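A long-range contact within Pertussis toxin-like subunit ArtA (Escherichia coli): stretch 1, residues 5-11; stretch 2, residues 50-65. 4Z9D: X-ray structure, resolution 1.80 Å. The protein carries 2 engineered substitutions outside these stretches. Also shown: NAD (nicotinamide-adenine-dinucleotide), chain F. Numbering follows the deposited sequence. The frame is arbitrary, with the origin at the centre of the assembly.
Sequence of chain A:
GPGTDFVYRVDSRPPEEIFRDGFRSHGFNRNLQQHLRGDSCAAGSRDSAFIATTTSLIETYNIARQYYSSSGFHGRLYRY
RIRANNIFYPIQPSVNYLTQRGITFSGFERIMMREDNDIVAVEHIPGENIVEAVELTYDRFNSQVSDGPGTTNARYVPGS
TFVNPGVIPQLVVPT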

# COMPACT_ATOMS: atom_id res chain seq x y z
N ASP A 5 -6.12 -11.89 6.86
CA ASP A 5 -5.31 -11.19 5.88
C ASP A 5 -4.59 -10.02 6.55
O ASP A 5 -5.22 -9.16 7.16
CB ASP A 5 -6.17 -10.65 4.73
CG ASP A 5 -6.61 -11.74 3.77
OD1 ASP A 5 -5.92 -12.77 3.66
OD2 ASP A 5 -7.68 -11.55 3.13
N PHE A 6 -3.26 -10.01 6.45
CA PHE A 6 -2.49 -8.85 6.90
C PHE A 6 -1.72 -8.29 5.72
O PHE A 6 -1.33 -9.04 4.83
CB PHE A 6 -1.54 -9.22 8.05
CG PHE A 6 -2.24 -9.47 9.34
CD1 PHE A 6 -2.62 -10.76 9.70
CD2 PHE A 6 -2.54 -8.43 10.20
CE1 PHE A 6 -3.27 -11.00 10.89
CE2 PHE A 6 -3.20 -8.66 11.39
CZ PHE A 6 -3.57 -9.95 11.74
N VAL A 7 -1.55 -6.97 5.69
CA VAL A 7 -0.75 -6.34 4.65
C VAL A 7 0.25 -5.35 5.24
O VAL A 7 0.17 -4.99 6.42
CB VAL A 7 -1.65 -5.58 3.62
CG1 VAL A 7 -2.60 -6.54 2.93
CG2 VAL A 7 -2.43 -4.47 4.30
N TYR A 8 1.21 -4.94 4.42
CA TYR A 8 2.19 -3.94 4.82
C TYR A 8 2.07 -2.64 4.03
O TYR A 8 1.72 -2.66 2.84
CB TYR A 8 3.60 -4.44 4.64
CG TYR A 8 3.98 -5.67 5.42
CD1 TYR A 8 4.33 -5.56 6.76
CD2 TYR A 8 4.04 -6.91 4.81
CE1 TYR A 8 4.73 -6.68 7.48
CE2 TYR A 8 4.42 -8.04 5.53
CZ TYR A 8 4.76 -7.91 6.86
OH TYR A 8 5.15 -9.03 7.56
N ARG A 9 2.44 -1.54 4.66
CA ARG A 9 2.58 -0.27 3.93
C ARG A 9 3.83 0.46 4.39
O ARG A 9 4.06 0.59 5.58
CB ARG A 9 1.34 0.62 4.11
CG ARG A 9 1.52 2.02 3.47
CD ARG A 9 0.22 2.84 3.40
NE ARG A 9 0.54 4.22 2.99
CZ ARG A 9 0.79 4.60 1.74
NH1 ARG A 9 0.69 3.73 0.75
NH2 ARG A 9 1.11 5.87 1.49
N VAL A 10 4.64 0.90 3.43
CA VAL A 10 5.77 1.77 3.72
C VAL A 10 5.31 3.23 3.60
O VAL A 10 4.73 3.62 2.59
CB VAL A 10 6.94 1.49 2.77
CG1 VAL A 10 8.12 2.42 3.09
CG2 VAL A 10 7.37 0.05 2.91
N ASP A 11 5.57 4.03 4.64
CA ASP A 11 5.13 5.43 4.67
C ASP A 11 6.13 6.28 5.46
O ASP A 11 6.76 5.79 6.39
CB ASP A 11 3.72 5.53 5.26
CG ASP A 11 2.99 6.82 4.86
OD1 ASP A 11 3.44 7.91 5.28
OD2 ASP A 11 1.97 6.74 4.14
N PHE A 50 -6.93 5.48 -3.84
CA PHE A 50 -6.46 4.24 -3.25
C PHE A 50 -5.24 4.45 -2.34
O PHE A 50 -4.42 5.35 -2.56
CB PHE A 50 -6.11 3.25 -4.36
CG PHE A 50 -7.19 3.05 -5.38
CD1 PHE A 50 -8.34 2.35 -5.06
CD2 PHE A 50 -7.07 3.58 -6.67
CE1 PHE A 50 -9.35 2.15 -6.00
CE2 PHE A 50 -8.07 3.39 -7.62
CZ PHE A 50 -9.23 2.68 -7.28
N ILE A 51 -5.12 3.58 -1.34
CA ILE A 51 -3.95 3.54 -0.46
C ILE A 51 -3.22 2.23 -0.71
O ILE A 51 -3.78 1.16 -0.50
CB ILE A 51 -4.36 3.64 1.02
CG1 ILE A 51 -5.19 4.91 1.27
CG2 ILE A 51 -3.13 3.60 1.93
CD1 ILE A 51 -6.02 4.86 2.55
N ALA A 52 -1.99 2.31 -1.20
CA ALA A 52 -1.25 1.13 -1.63
C ALA A 52 -0.73 0.32 -0.45
O ALA A 52 -0.21 0.88 0.52
CB ALA A 52 -0.09 1.52 -2.53
N THR A 53 -0.84 -1.00 -0.55
CA THR A 53 -0.25 -1.92 0.43
C THR A 53 0.30 -3.14 -0.31
O THR A 53 0.06 -3.29 -1.51
CB THR A 53 -1.27 -2.41 1.50
OG1 THR A 53 -2.20 -3.32 0.89
CG2 THR A 53 -2.04 -1.25 2.13
N THR A 54 1.04 -4.00 0.38
CA THR A 54 1.52 -5.23 -0.24
C THR A 54 1.48 -6.35 0.79
O THR A 54 1.66 -6.11 1.98
CB THR A 54 2.97 -5.09 -0.78
OG1 THR A 54 3.43 -6.36 -1.30
CG2 THR A 54 3.91 -4.65 0.33
N THR A 55 1.26 -7.58 0.33
CA THR A 55 1.28 -8.72 1.23
C THR A 55 2.70 -9.17 1.54
O THR A 55 2.93 -9.95 2.46
CB THR A 55 0.53 -9.93 0.65
OG1 THR A 55 1.10 -10.28 -0.61
CG2 THR A 55 -0.96 -9.62 0.49
N SER A 56 3.65 -8.67 0.75
CA SER A 56 5.03 -9.17 0.77
C SER A 56 6.02 -8.33 1.58
O SER A 56 6.33 -7.19 1.22
CB SER A 56 5.52 -9.31 -0.67
OG SER A 56 6.92 -9.56 -0.73
N LEU A 57 6.53 -8.91 2.66
CA LEU A 57 7.55 -8.29 3.49
C LEU A 57 8.80 -8.00 2.66
O LEU A 57 9.41 -6.93 2.76
CB LEU A 57 7.91 -9.21 4.66
CG LEU A 57 9.08 -8.77 5.53
CD1 LEU A 57 8.72 -7.50 6.29
CD2 LEU A 57 9.51 -9.87 6.49
N ILE A 58 9.13 -8.94 1.79
CA ILE A 58 10.30 -8.81 0.94
C ILE A 58 10.15 -7.59 0.05
O ILE A 58 11.10 -6.82 -0.11
CB ILE A 58 10.50 -10.07 0.08
CG1 ILE A 58 11.06 -11.19 0.96
CG2 ILE A 58 11.44 -9.78 -1.10
CD1 ILE A 58 10.89 -12.58 0.38
N GLU A 59 8.96 -7.41 -0.52
CA GLU A 59 8.67 -6.24 -1.34
C GLU A 59 8.81 -4.92 -0.58
O GLU A 59 9.20 -3.92 -1.17
CB GLU A 59 7.27 -6.32 -1.95
CG GLU A 59 7.18 -7.28 -3.14
CD GLU A 59 5.82 -7.25 -3.84
OE1 GLU A 59 4.93 -6.49 -3.39
OE2 GLU A 59 5.64 -7.99 -4.84
N THR A 60 8.45 -4.89 0.71
CA THR A 60 8.54 -3.63 1.45
C THR A 60 9.97 -3.08 1.52
O THR A 60 10.17 -1.86 1.44
CB THR A 60 8.01 -3.75 2.89
OG1 THR A 60 8.84 -4.64 3.65
CG2 THR A 60 6.58 -4.25 2.88
N TYR A 61 10.96 -3.96 1.73
CA TYR A 61 12.35 -3.49 1.75
C TYR A 61 12.77 -2.85 0.43
O TYR A 61 13.54 -1.87 0.41
CB TYR A 61 13.30 -4.65 2.08
CG TYR A 61 13.17 -5.12 3.50
CD1 TYR A 61 13.67 -4.36 4.54
CD2 TYR A 61 12.52 -6.31 3.80
CE1 TYR A 61 13.56 -4.78 5.86
CE2 TYR A 61 12.40 -6.74 5.11
CZ TYR A 61 12.92 -5.97 6.13
OH TYR A 61 12.80 -6.40 7.43
N ASN A 62 12.29 -3.40 -0.67
CA ASN A 62 12.63 -2.90 -1.99
C ASN A 62 11.95 -1.58 -2.30
O ASN A 62 12.54 -0.69 -2.91
CB ASN A 62 12.28 -3.92 -3.06
CG ASN A 62 13.17 -5.15 -3.00
OD1 ASN A 62 14.30 -5.10 -2.51
ND2 ASN A 62 12.66 -6.27 -3.51
N ILE A 63 10.69 -1.46 -1.90
CA ILE A 63 9.98 -0.18 -1.98
C ILE A 63 10.70 0.90 -1.16
O ILE A 63 10.90 2.03 -1.62
CB ILE A 63 8.52 -0.33 -1.50
CG1 ILE A 63 7.73 -1.19 -2.49
CG2 ILE A 63 7.85 1.03 -1.33
CD1 ILE A 63 6.37 -1.66 -1.94
N ALA A 64 11.10 0.55 0.06
CA ALA A 64 11.81 1.50 0.91
C ALA A 64 13.15 1.91 0.28
O ALA A 64 13.54 3.08 0.34
CB ALA A 64 12.05 0.91 2.27
N ARG A 65 13.86 0.95 -0.31
CA ARG A 65 15.13 1.25 -0.97
C ARG A 65 14.95 2.27 -2.09
O ARG A 65 15.74 3.21 -2.24
CB ARG A 65 15.75 -0.01 -1.54
CG ARG A 65 17.00 0.23 -2.38
CD ARG A 65 17.63 -1.10 -2.79
NE ARG A 65 18.14 -1.81 -1.62
CZ ARG A 65 17.56 -2.87 -1.07
NH1 ARG A 65 16.42 -3.34 -1.56
NH2 ARG A 65 18.11 -3.44 -0.01
PA NAD F . 1.69 7.76 -1.69
O1A NAD F . 0.50 7.09 -1.09
O2A NAD F . 1.52 9.03 -2.44
O5B NAD F . 2.77 7.96 -0.48
C5B NAD F . 4.02 8.65 -0.62
C4B NAD F . 4.12 9.66 0.54
O4B NAD F . 3.12 10.72 0.39
C3B NAD F . 3.75 8.99 1.83
O3B NAD F . 4.90 8.22 2.29
C2B NAD F . 3.52 10.20 2.68
O2B NAD F . 4.76 10.87 2.82
C1B NAD F . 2.66 11.05 1.74
N9A NAD F . 1.18 10.77 1.67
C8A NAD F . 0.45 9.77 1.15
N7A NAD F . -0.84 10.07 1.33
C5A NAD F . -0.92 11.25 1.94
C6A NAD F . -1.97 12.00 2.34
N6A NAD F . -3.18 11.50 2.11
N1A NAD F . -1.81 13.18 2.95
C2A NAD F . -0.52 13.66 3.16
N3A NAD F . 0.56 12.86 2.74
C4A NAD F . 0.33 11.68 2.14
O3 NAD F . 2.43 6.75 -2.65
PN NAD F . 2.76 5.20 -2.25
O1N NAD F . 1.66 4.63 -1.42
O2N NAD F . 4.16 5.12 -1.80
O5D NAD F . 2.62 4.56 -3.70
C5D NAD F . 3.38 5.04 -4.82
C4D NAD F . 3.56 3.90 -5.83
O4D NAD F . 4.09 2.78 -5.05
C3D NAD F . 2.21 3.44 -6.41
O3D NAD F . 2.39 2.86 -7.71
C2D NAD F . 1.88 2.33 -5.43
O2D NAD F . 0.90 1.42 -5.98
C1D NAD F . 3.23 1.65 -5.24
N1N NAD F . 3.18 0.77 -4.01
C2N NAD F . 3.47 1.31 -2.73
C3N NAD F . 3.40 0.55 -1.57
C7N NAD F . 3.71 1.09 -0.31
O7N NAD F . 3.89 0.23 0.72
N7N NAD F . 3.86 2.41 -0.20
C4N NAD F . 3.02 -0.79 -1.68
C5N NAD F . 2.73 -1.34 -2.93
C6N NAD F . 2.80 -0.58 -4.09
O HOH W 1 1.41 -10.22 4.76

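The apolar centre of the contact lies where the strand of residues 6-11 meets the helix that begins at Leu-57, the two running in nearly the same direction. Val-10 points toward the helix, its CB 4.2 Å from Ile-63 CG2 and its CG1 4.3 Å from Ala-64 CB. The short, branched valine fills this space without needing a polar partner, and the methyl of Ala-64 adds a small apolar surface beside Val-10. Thr-60 also faces the strand: its methyl, CG2, packs 3.5 Å from Tyr-8 CB, while its OG1 donates to Leu-57 O (2.5 Å), so the hydroxyl is satisfied within the helix and the methyl is left for packing.

Tyr-8 gives up more surface to the contact than any other residue. Leu-57 lies over one face of its ring, with Tyr-8 CE2 3.8 Å from Leu-57 CB, and the carbonyl oxygens of Thr-54 and Thr-55 sit at the ring edge. The backbone of Tyr-8 pairs antiparallel with Thr-54: Tyr-8 N donates to Thr-54 O (2.7 Å), and Thr-54 N to Tyr-8 O (2.9 Å). This is a single bridge, consistent with the 120° between the strand directions.

Beyond the bridge, a water donates to both Phe-6 O (3.0 Å) and Thr-55 O (2.8 Å), linking backbones that do not bond directly. At the other polar edge, Arg-9 extends with chi1 to chi3 all t. Ile-51 CG2 covers one face of its guanidinium, leaving the edge for polar partners: Arg-9 NH1 donates to Ala-52 O (3.0 Å) and to NAD O1N (2.5 Å), and Arg-9 NH2 forms a salt bridge with Asp-11 OD2 (2.9 Å). A long side chain with several donors thus ties strand to strand and both to the dinucleotide, its buried charge balanced by carboxylate and phosphate.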